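Side-chain contacts in Rho GTPase-activating protein 26 (PDB 1F7C), which stimulates GTP hydrolysis by the Rho-family GTPases RHOA and CDC42, here represented by its helical RhoGAP (BH) domain: residues A[36-41]-A[152-157]; A[132-137]-A[213-218]. All coordinates share one frame; numbering follows the deposited sequence.

Contact 1 (A[36-41]-A[152-157]); sequences IGFSII and LHLLMN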
ATOM      1  N   ILE A  36     -15.317  -2.683  -7.314  1.00 51.24           N
ATOM      2  CA  ILE A  36     -15.149  -1.245  -7.449  1.00 49.86           C
ATOM      3  C   ILE A  36     -13.810  -0.839  -6.832  1.00 49.61           C
ATOM      4  O   ILE A  36     -13.088  -0.005  -7.384  1.00 50.34           O
ATOM      5  CB  ILE A  36     -16.290  -0.482  -6.750  1.00 50.83           C
ATOM      6  CG1 ILE A  36     -17.626  -0.841  -7.400  1.00 52.45           C
ATOM      7  CG2 ILE A  36     -16.057   1.018  -6.848  1.00 50.79           C
ATOM      8  CD1 ILE A  36     -17.724  -0.456  -8.858  1.00 54.38           C
ATOM      9  N   GLY A  37     -13.489  -1.442  -5.690  1.00 47.87           N
ATOM     10  CA  GLY A  37     -12.236  -1.160  -5.014  1.00 45.13           C
ATOM     11  C   GLY A  37     -11.024  -1.520  -5.865  1.00 43.61           C
ATOM     12  O   GLY A  37     -10.124  -0.701  -6.027  1.00 43.19           O
ATOM     13  N   PHE A  38     -10.988  -2.737  -6.404  1.00 42.34           N
ATOM     14  CA  PHE A  38      -9.872  -3.149  -7.249  1.00 43.61           C
ATOM     15  C   PHE A  38      -9.796  -2.271  -8.490  1.00 43.60           C
ATOM     16  O   PHE A  38      -8.722  -2.061  -9.044  1.00 44.73           O
ATOM     17  CB  PHE A  38     -10.012  -4.603  -7.689  1.00 43.13           C
ATOM     18  CG  PHE A  38      -9.658  -5.595  -6.622  1.00 48.27           C
ATOM     19  CD1 PHE A  38     -10.540  -5.865  -5.577  1.00 49.10           C
ATOM     20  CD2 PHE A  38      -8.439  -6.264  -6.659  1.00 48.39           C
ATOM     21  CE1 PHE A  38     -10.210  -6.791  -4.583  1.00 49.70           C
ATOM     22  CE2 PHE A  38      -8.100  -7.192  -5.670  1.00 50.93           C
ATOM     23  CZ  PHE A  38      -8.989  -7.454  -4.630  1.00 49.48           C
ATOM     24  N   SER A  39     -10.947  -1.776  -8.928  1.00 41.93           N
ATOM     25  CA  SER A  39     -11.027  -0.906 -10.090  1.00 41.51           C
ATOM     26  C   SER A  39     -10.319   0.411  -9.762  1.00 41.34           C
ATOM     27  O   SER A  39      -9.495   0.907 -10.529  1.00 39.65           O
ATOM     28  CB  SER A  39     -12.496  -0.646 -10.428  1.00 44.17           C
ATOM     29  OG  SER A  39     -12.636   0.371 -11.404  1.00 48.16           O
ATOM     30  N   ILE A  40     -10.652   0.965  -8.605  1.00 41.19           N
ATOM     31  CA  ILE A  40     -10.059   2.210  -8.147  1.00 40.15           C
ATOM     32  C   ILE A  40      -8.542   2.083  -8.022  1.00 40.81           C
ATOM     33  O   ILE A  40      -7.801   2.939  -8.497  1.00 42.45           O
ATOM     34  CB  ILE A  40     -10.661   2.620  -6.781  1.00 39.52           C
ATOM     35  CG1 ILE A  40     -12.144   2.962  -6.965  1.00 39.97           C
ATOM     36  CG2 ILE A  40      -9.894   3.797  -6.190  1.00 39.79           C
ATOM     37  CD1 ILE A  40     -12.808   3.513  -5.720  1.00 34.71           C
ATOM     38  N   ILE A  41      -8.085   1.013  -7.385  1.00 38.77           N
ATOM     39  CA  ILE A  41      -6.661   0.791  -7.215  1.00 39.46           C
ATOM     40  C   ILE A  41      -5.929   0.658  -8.548  1.00 40.41           C
ATOM     41  O   ILE A  41      -4.879   1.269  -8.744  1.00 40.56           O
ATOM     42  CB  ILE A  41      -6.399  -0.467  -6.381  1.00 38.13           C
ATOM     43  CG1 ILE A  41      -6.868  -0.232  -4.950  1.00 36.78           C
ATOM     44  CG2 ILE A  41      -4.913  -0.813  -6.403  1.00 37.69           C
ATOM     45  CD1 ILE A  41      -6.099   0.849  -4.239  1.00 34.03           C
ATOM     46  N   LEU A 152      -3.188  -6.285  -1.868  1.00 24.87           N
ATOM     47  CA  LEU A 152      -1.891  -6.067  -1.269  1.00 26.76           C
ATOM     48  C   LEU A 152      -0.793  -6.367  -2.312  1.00 27.55           C
ATOM     49  O   LEU A 152       0.261  -5.728  -2.339  1.00 25.98           O
ATOM     50  CB  LEU A 152      -1.747  -6.992  -0.059  1.00 27.34           C
ATOM     51  CG  LEU A 152      -0.597  -6.730   0.902  1.00 31.74           C
ATOM     52  CD1 LEU A 152      -0.749  -5.339   1.538  1.00 30.47           C
ATOM     53  CD2 LEU A 152      -0.592  -7.818   1.964  1.00 34.23           C
ATOM     54  N   HIS A 153      -1.057  -7.345  -3.170  1.00 28.25           N
ATOM     55  CA  HIS A 153      -0.108  -7.736  -4.206  1.00 28.62           C
ATOM     56  C   HIS A 153       0.075  -6.621  -5.243  1.00 28.35           C
ATOM     57  O   HIS A 153       1.203  -6.277  -5.594  1.00 29.28           O
ATOM     58  CB  HIS A 153      -0.580  -9.018  -4.898  1.00 27.63           C
ATOM     59  CG  HIS A 153       0.424  -9.593  -5.845  1.00 30.85           C
ATOM     60  ND1 HIS A 153       0.154 -10.679  -6.649  1.00 31.10           N
ATOM     61  CD2 HIS A 153       1.709  -9.244  -6.101  1.00 32.04           C
ATOM     62  CE1 HIS A 153       1.230 -10.976  -7.357  1.00 28.89           C
ATOM     63  NE2 HIS A 153       2.186 -10.121  -7.043  1.00 29.96           N
ATOM     64  N   LEU A 154      -1.035  -6.072  -5.730  1.00 26.81           N
ATOM     65  CA  LEU A 154      -0.999  -4.994  -6.707  1.00 28.36           C
ATOM     66  C   LEU A 154      -0.269  -3.796  -6.138  1.00 28.53           C
ATOM     67  O   LEU A 154       0.524  -3.168  -6.825  1.00 31.59           O
ATOM     68  CB  LEU A 154      -2.409  -4.545  -7.092  1.00 27.88           C
ATOM     69  CG  LEU A 154      -3.316  -5.504  -7.852  1.00 31.15           C
ATOM     70  CD1 LEU A 154      -4.719  -4.897  -7.963  1.00 33.35           C
ATOM     71  CD2 LEU A 154      -2.744  -5.769  -9.222  1.00 30.63           C
ATOM     72  N   LEU A 155      -0.556  -3.470  -4.883  1.00 27.32           N
ATOM     73  CA  LEU A 155       0.071  -2.338  -4.229  1.00 27.32           C
ATOM     74  C   LEU A 155       1.574  -2.467  -4.040  1.00 25.35           C
ATOM     75  O   LEU A 155       2.301  -1.530  -4.337  1.00 22.35           O
ATOM     76  CB  LEU A 155      -0.578  -2.080  -2.874  1.00 30.82           C
ATOM     77  CG  LEU A 155      -1.708  -1.053  -2.873  1.00 37.23           C
ATOM     78  CD1 LEU A 155      -2.386  -1.042  -1.499  1.00 37.20           C
ATOM     79  CD2 LEU A 155      -1.143   0.320  -3.223  1.00 34.27           C
ATOM     80  N   MET A 156       2.035  -3.611  -3.539  1.00 24.48           N
ATOM     81  CA  MET A 156       3.465  -3.805  -3.312  1.00 27.11           C
ATOM     82  C   MET A 156       4.278  -3.883  -4.620  1.00 28.94           C
ATOM     83  O   MET A 156       5.414  -3.411  -4.693  1.00 25.24           O
ATOM     84  CB  MET A 156       3.710  -5.060  -2.463  1.00 27.15           C
ATOM     85  CG  MET A 156       3.171  -4.994  -1.032  1.00 26.09           C
ATOM     86  SD  MET A 156       3.735  -3.547  -0.105  1.00 29.02           S
ATOM     87  CE  MET A 156       2.288  -2.538  -0.193  1.00 26.14           C
ATOM     88  N   ASN A 157       3.694  -4.485  -5.648  1.00 30.47           N
ATOM     89  CA  ASN A 157       4.360  -4.596  -6.937  1.00 28.66           C
ATOM     90  C   ASN A 157       4.590  -3.176  -7.456  1.00 28.53           C
ATOM     91  O   ASN A 157       5.682  -2.842  -7.923  1.00 25.14           O
ATOM     92  CB  ASN A 157       3.467  -5.370  -7.908  1.00 30.90           C
ATOM     93  CG  ASN A 157       4.050  -5.457  -9.301  1.00 32.65           C
ATOM     94  OD1 ASN A 157       4.929  -6.274  -9.571  1.00 34.03           O
ATOM     95  ND2 ASN A 157       3.565  -4.608 -10.195  1.00 34.90           N
TER

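Contact 2 (A[132-137]-A[213-218]); sequences SRVSEI and EKIFNT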
ATOM      1  N   SER A 132      14.357 -14.848   8.967  1.00 64.11           N
ATOM      2  CA  SER A 132      13.220 -15.413   9.676  1.00 61.29           C
ATOM      3  C   SER A 132      12.041 -14.457   9.527  1.00 58.43           C
ATOM      4  O   SER A 132      10.883 -14.868   9.565  1.00 58.59           O
ATOM      5  CB  SER A 132      13.560 -15.611  11.155  1.00 62.18           C
ATOM      6  OG  SER A 132      14.566 -16.596  11.313  1.00 63.13           O
ATOM      7  N   ARG A 133      12.354 -13.178   9.344  1.00 55.57           N
ATOM      8  CA  ARG A 133      11.341 -12.145   9.179  1.00 53.57           C
ATOM      9  C   ARG A 133      10.555 -12.292   7.884  1.00 50.87           C
ATOM     10  O   ARG A 133       9.334 -12.145   7.870  1.00 51.05           O
ATOM     11  CB  ARG A 133      11.985 -10.758   9.230  1.00 54.34           C
ATOM     12  CG  ARG A 133      12.002 -10.174  10.620  1.00 57.20           C
ATOM     13  CD  ARG A 133      12.561  -8.773  10.651  1.00 58.46           C
ATOM     14  NE  ARG A 133      13.982  -8.760  10.342  1.00 62.01           N
ATOM     15  CZ  ARG A 133      14.805  -7.773  10.680  1.00 64.29           C
ATOM     16  NH1 ARG A 133      14.340  -6.720  11.342  1.00 66.04           N
ATOM     17  NH2 ARG A 133      16.090  -7.844  10.357  1.00 64.11           N
ATOM     18  N   VAL A 134      11.256 -12.581   6.797  1.00 47.78           N
ATOM     19  CA  VAL A 134      10.599 -12.740   5.512  1.00 44.71           C
ATOM     20  C   VAL A 134       9.734 -14.003   5.477  1.00 43.56           C
ATOM     21  O   VAL A 134       8.610 -13.973   4.970  1.00 43.90           O
ATOM     22  CB  VAL A 134      11.639 -12.760   4.375  1.00 42.18           C
ATOM     23  CG1 VAL A 134      10.962 -12.957   3.033  1.00 43.45           C
ATOM     24  CG2 VAL A 134      12.398 -11.455   4.378  1.00 41.92           C
ATOM     25  N   SER A 135      10.246 -15.097   6.039  1.00 42.27           N
ATOM     26  CA  SER A 135       9.529 -16.373   6.070  1.00 40.55           C
ATOM     27  C   SER A 135       8.191 -16.273   6.790  1.00 38.55           C
ATOM     28  O   SER A 135       7.167 -16.695   6.264  1.00 36.90           O
ATOM     29  CB  SER A 135      10.384 -17.432   6.762  1.00 41.55           C
ATOM     30  OG  SER A 135      11.740 -17.280   6.401  1.00 45.87           O
ATOM     31  N   GLU A 136       8.209 -15.728   8.004  1.00 39.75           N
ATOM     32  CA  GLU A 136       6.986 -15.571   8.796  1.00 41.16           C
ATOM     33  C   GLU A 136       5.968 -14.671   8.116  1.00 37.69           C
ATOM     34  O   GLU A 136       4.779 -14.982   8.083  1.00 38.05           O
ATOM     35  CB  GLU A 136       7.307 -15.006  10.186  1.00 44.94           C
ATOM     36  CG  GLU A 136       7.607 -16.079  11.222  1.00 52.91           C
ATOM     37  CD  GLU A 136       6.404 -16.975  11.504  1.00 56.53           C
ATOM     38  OE1 GLU A 136       6.586 -18.012  12.180  1.00 61.45           O
ATOM     39  OE2 GLU A 136       5.277 -16.643  11.064  1.00 55.77           O
ATOM     40  N   ILE A 137       6.441 -13.554   7.577  1.00 34.62           N
ATOM     41  CA  ILE A 137       5.570 -12.618   6.896  1.00 32.38           C
ATOM     42  C   ILE A 137       5.033 -13.280   5.634  1.00 32.67           C
ATOM     43  O   ILE A 137       3.858 -13.134   5.298  1.00 31.23           O
ATOM     44  CB  ILE A 137       6.336 -11.310   6.578  1.00 31.31           C
ATOM     45  CG1 ILE A 137       6.578 -10.559   7.894  1.00 31.84           C
ATOM     46  CG2 ILE A 137       5.550 -10.447   5.590  1.00 28.51           C
ATOM     47  CD1 ILE A 137       7.410  -9.306   7.792  1.00 34.51           C
ATOM     48  N   GLU A 213       8.180 -10.212  -5.033  1.00 35.16           N
ATOM     49  CA  GLU A 213       8.197 -11.308  -6.002  1.00 36.95           C
ATOM     50  C   GLU A 213       8.088 -12.651  -5.298  1.00 34.62           C
ATOM     51  O   GLU A 213       7.201 -13.442  -5.584  1.00 35.06           O
ATOM     52  CB  GLU A 213       9.483 -11.274  -6.826  1.00 40.39           C
ATOM     53  CG  GLU A 213       9.778  -9.917  -7.440  1.00 51.23           C
ATOM     54  CD  GLU A 213      10.009  -9.985  -8.946  1.00 56.56           C
ATOM     55  OE1 GLU A 213      10.294  -8.925  -9.554  1.00 57.77           O
ATOM     56  OE2 GLU A 213       9.898 -11.096  -9.516  1.00 59.81           O
ATOM     57  N   LYS A 214       8.998 -12.898  -4.367  1.00 35.13           N
ATOM     58  CA  LYS A 214       9.015 -14.149  -3.627  1.00 36.77           C
ATOM     59  C   LYS A 214       7.754 -14.346  -2.787  1.00 37.21           C
ATOM     60  O   LYS A 214       7.112 -15.393  -2.853  1.00 37.53           O
ATOM     61  CB  LYS A 214      10.250 -14.200  -2.727  1.00 38.78           C
ATOM     62  CG  LYS A 214      10.275 -15.369  -1.757  1.00 42.70           C
ATOM     63  CD  LYS A 214      11.443 -15.238  -0.786  1.00 47.24           C
ATOM     64  CE  LYS A 214      11.441 -16.338   0.277  1.00 50.33           C
ATOM     65  NZ  LYS A 214      11.623 -17.706  -0.294  1.00 50.53           N
ATOM     66  N   ILE A 215       7.394 -13.327  -2.014  1.00 35.63           N
ATOM     67  CA  ILE A 215       6.231 -13.408  -1.148  1.00 33.09           C
ATOM     68  C   ILE A 215       4.898 -13.635  -1.847  1.00 33.82           C
ATOM     69  O   ILE A 215       4.114 -14.480  -1.408  1.00 31.89           O
ATOM     70  CB  ILE A 215       6.127 -12.155  -0.254  1.00 32.27           C
ATOM     71  CG1 ILE A 215       7.182 -12.236   0.854  1.00 31.11           C
ATOM     72  CG2 ILE A 215       4.716 -12.027   0.321  1.00 30.44           C
ATOM     73  CD1 ILE A 215       7.379 -10.939   1.593  1.00 31.14           C
ATOM     74  N   PHE A 216       4.632 -12.898  -2.924  1.00 32.45           N
ATOM     75  CA  PHE A 216       3.354 -13.053  -3.613  1.00 34.14           C
ATOM     76  C   PHE A 216       3.292 -14.051  -4.765  1.00 36.03           C
ATOM     77  O   PHE A 216       2.214 -14.545  -5.091  1.00 35.37           O
ATOM     78  CB  PHE A 216       2.845 -11.702  -4.123  1.00 32.70           C
ATOM     79  CG  PHE A 216       2.556 -10.712  -3.036  1.00 33.32           C
ATOM     80  CD1 PHE A 216       3.525  -9.794  -2.638  1.00 31.79           C
ATOM     81  CD2 PHE A 216       1.320 -10.714  -2.385  1.00 32.89           C
ATOM     82  CE1 PHE A 216       3.274  -8.895  -1.608  1.00 30.21           C
ATOM     83  CE2 PHE A 216       1.056  -9.819  -1.350  1.00 26.20           C
ATOM     84  CZ  PHE A 216       2.035  -8.910  -0.962  1.00 31.86           C
ATOM     85  N   ASN A 217       4.422 -14.360  -5.390  1.00 39.94           N
ATOM     86  CA  ASN A 217       4.375 -15.285  -6.519  1.00 42.64           C
ATOM     87  C   ASN A 217       4.716 -16.735  -6.216  1.00 42.98           C
ATOM     88  O   ASN A 217       4.631 -17.582  -7.099  1.00 46.01           O
ATOM     89  CB  ASN A 217       5.250 -14.769  -7.659  1.00 44.65           C
ATOM     90  CG  ASN A 217       4.780 -13.424  -8.178  1.00 47.05           C
ATOM     91  OD1 ASN A 217       3.577 -13.177  -8.277  1.00 45.92           O
ATOM     92  ND2 ASN A 217       5.725 -12.553  -8.524  1.00 47.67           N
ATOM     93  N   THR A 218       5.082 -17.026  -4.972  1.00 43.08           N
ATOM     94  CA  THR A 218       5.411 -18.393  -4.576  1.00 41.60           C
ATOM     95  C   THR A 218       4.718 -18.736  -3.254  1.00 42.95           C
ATOM     96  O   THR A 218       4.384 -17.847  -2.471  1.00 41.49           O
ATOM     97  CB  THR A 218       6.935 -18.578  -4.387  1.00 40.17           C
ATOM     98  OG1 THR A 218       7.300 -18.187  -3.058  1.00 35.57           O
ATOM     99  CG2 THR A 218       7.715 -17.729  -5.393  1.00 37.20           C
TER

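Contact 1 (A[36-41]-A[152-157])
Leu154 reaches from residues 152-157 toward residues 36-41 and meets Phe38 and Ile41 with one methyl, CD1. These two partners stand three residues apart, and so nearly one turn, on their helix, and CD1 rests against both. Its nearest approach to the aromatic ring is at Phe38 CD2, 4.2 Å from Leu154 CD1. The methyl comes at the ring obliquely, and the two side chains cross at roughly a right angle. Ile41 supplies its short branch: CG2 lies 4.4 Å from Leu154 CD1. This methyl is anti to the backbone N of Ile41 and extends from the helix toward Leu154, while CG1 takes the position beside the N (chi1 -68°). The CB of Phe38 points along the flank of the helix rather than straight across, yet with CG placed beside the backbone N (chi1 -77°) the ring is carried to the partner helix. Leu155 lies farther off, with Leu155 CG 4.8 Å from Ile41 CG2, in a direction roughly perpendicular to that of Leu154 CD1. No hydrogen bond joins the two segments; the contact is apolar, loosely spaced and modest in area, about 157 Å² summed over both sides. Further layers fill in around it. Phe38 and Ile41 also touch Met151, one turn earlier on helix 146-164, and helix 94-106 packs on Ile41 through Leu101 and Tyr104 and on Leu155 through Leu105. The buried Ile41 thus sits where three helices converge, whereas Phe38 and Leu154 remain partly exposed. Such aliphatic and aromatic helix-helix packing, set away from the predicted arginine finger, joins helices 35-51 and 146-164 in the all-helical RhoGAP fold.

Contact 2 (A[132-137]-A[213-218])
Ile215 extends its CD1 methyl to Val134 and Ile137, neighbours three residues apart on helix 130-141. Val134 CG1 is 4.4 Å from Ile215 CD1, and Ile137 CG2 stands equally far from that same methyl, 4.4 Å from Ile215 CD1. The isoleucine can span the gap because its chain is stretched out, with CD1 trans to CA (chi2 167°). Val134 CG1 also meets the aliphatic part of Lys214, whose CE lies 4.4 Å away; the lysine is exposed, so this carbon marks the solvent-facing margin of the contact. No hydrogen bond crosses between the segments. Behind this first shell, the end of helix 212-217 is tied down by Thr218, whose OG1 donates to Lys214 O at 2.8 Å. The C=O...OG1 angle is 145°, with the hydroxyl somewhat tilted from the carbonyl plane, whereas the backbone bond from Thr218 N to the same oxygen is weak. Thr218 O in turn is hydrogen-bonded to His138 NE2, a second link to helix 130-141. The two helical segments run nearly parallel, at 21°, with their axes 10.5 Å apart. Helix 198-210 lies against both: Ile207 touches Val134 and Ile137, and Leu208 touches Ile137 and Ile215, so the contact forms one side of a three-helix cluster.

Overall arrangement
Contacts 1 and 2 lie in one all-helical RhoGAP domain, their centres about 19 Å apart, contact 1 closer to the centre of the chain. Their segments alternate in sequence: 36-41, 132-137, 152-157, 213-218. Helices 130-141 and 146-164 are consecutive, yet each pairs here with a helix distant in sequence. The two contacts meet where helix 212-217 packs on helix 146-164: the rings of His153 and Phe216 stack, and Leu152 and Met156 press on Phe216 as well. Helix 146-164 therefore joins the N-terminal helix 35-51 to the C-terminal helical cluster, linking helices from near the two ends of the modelled chain.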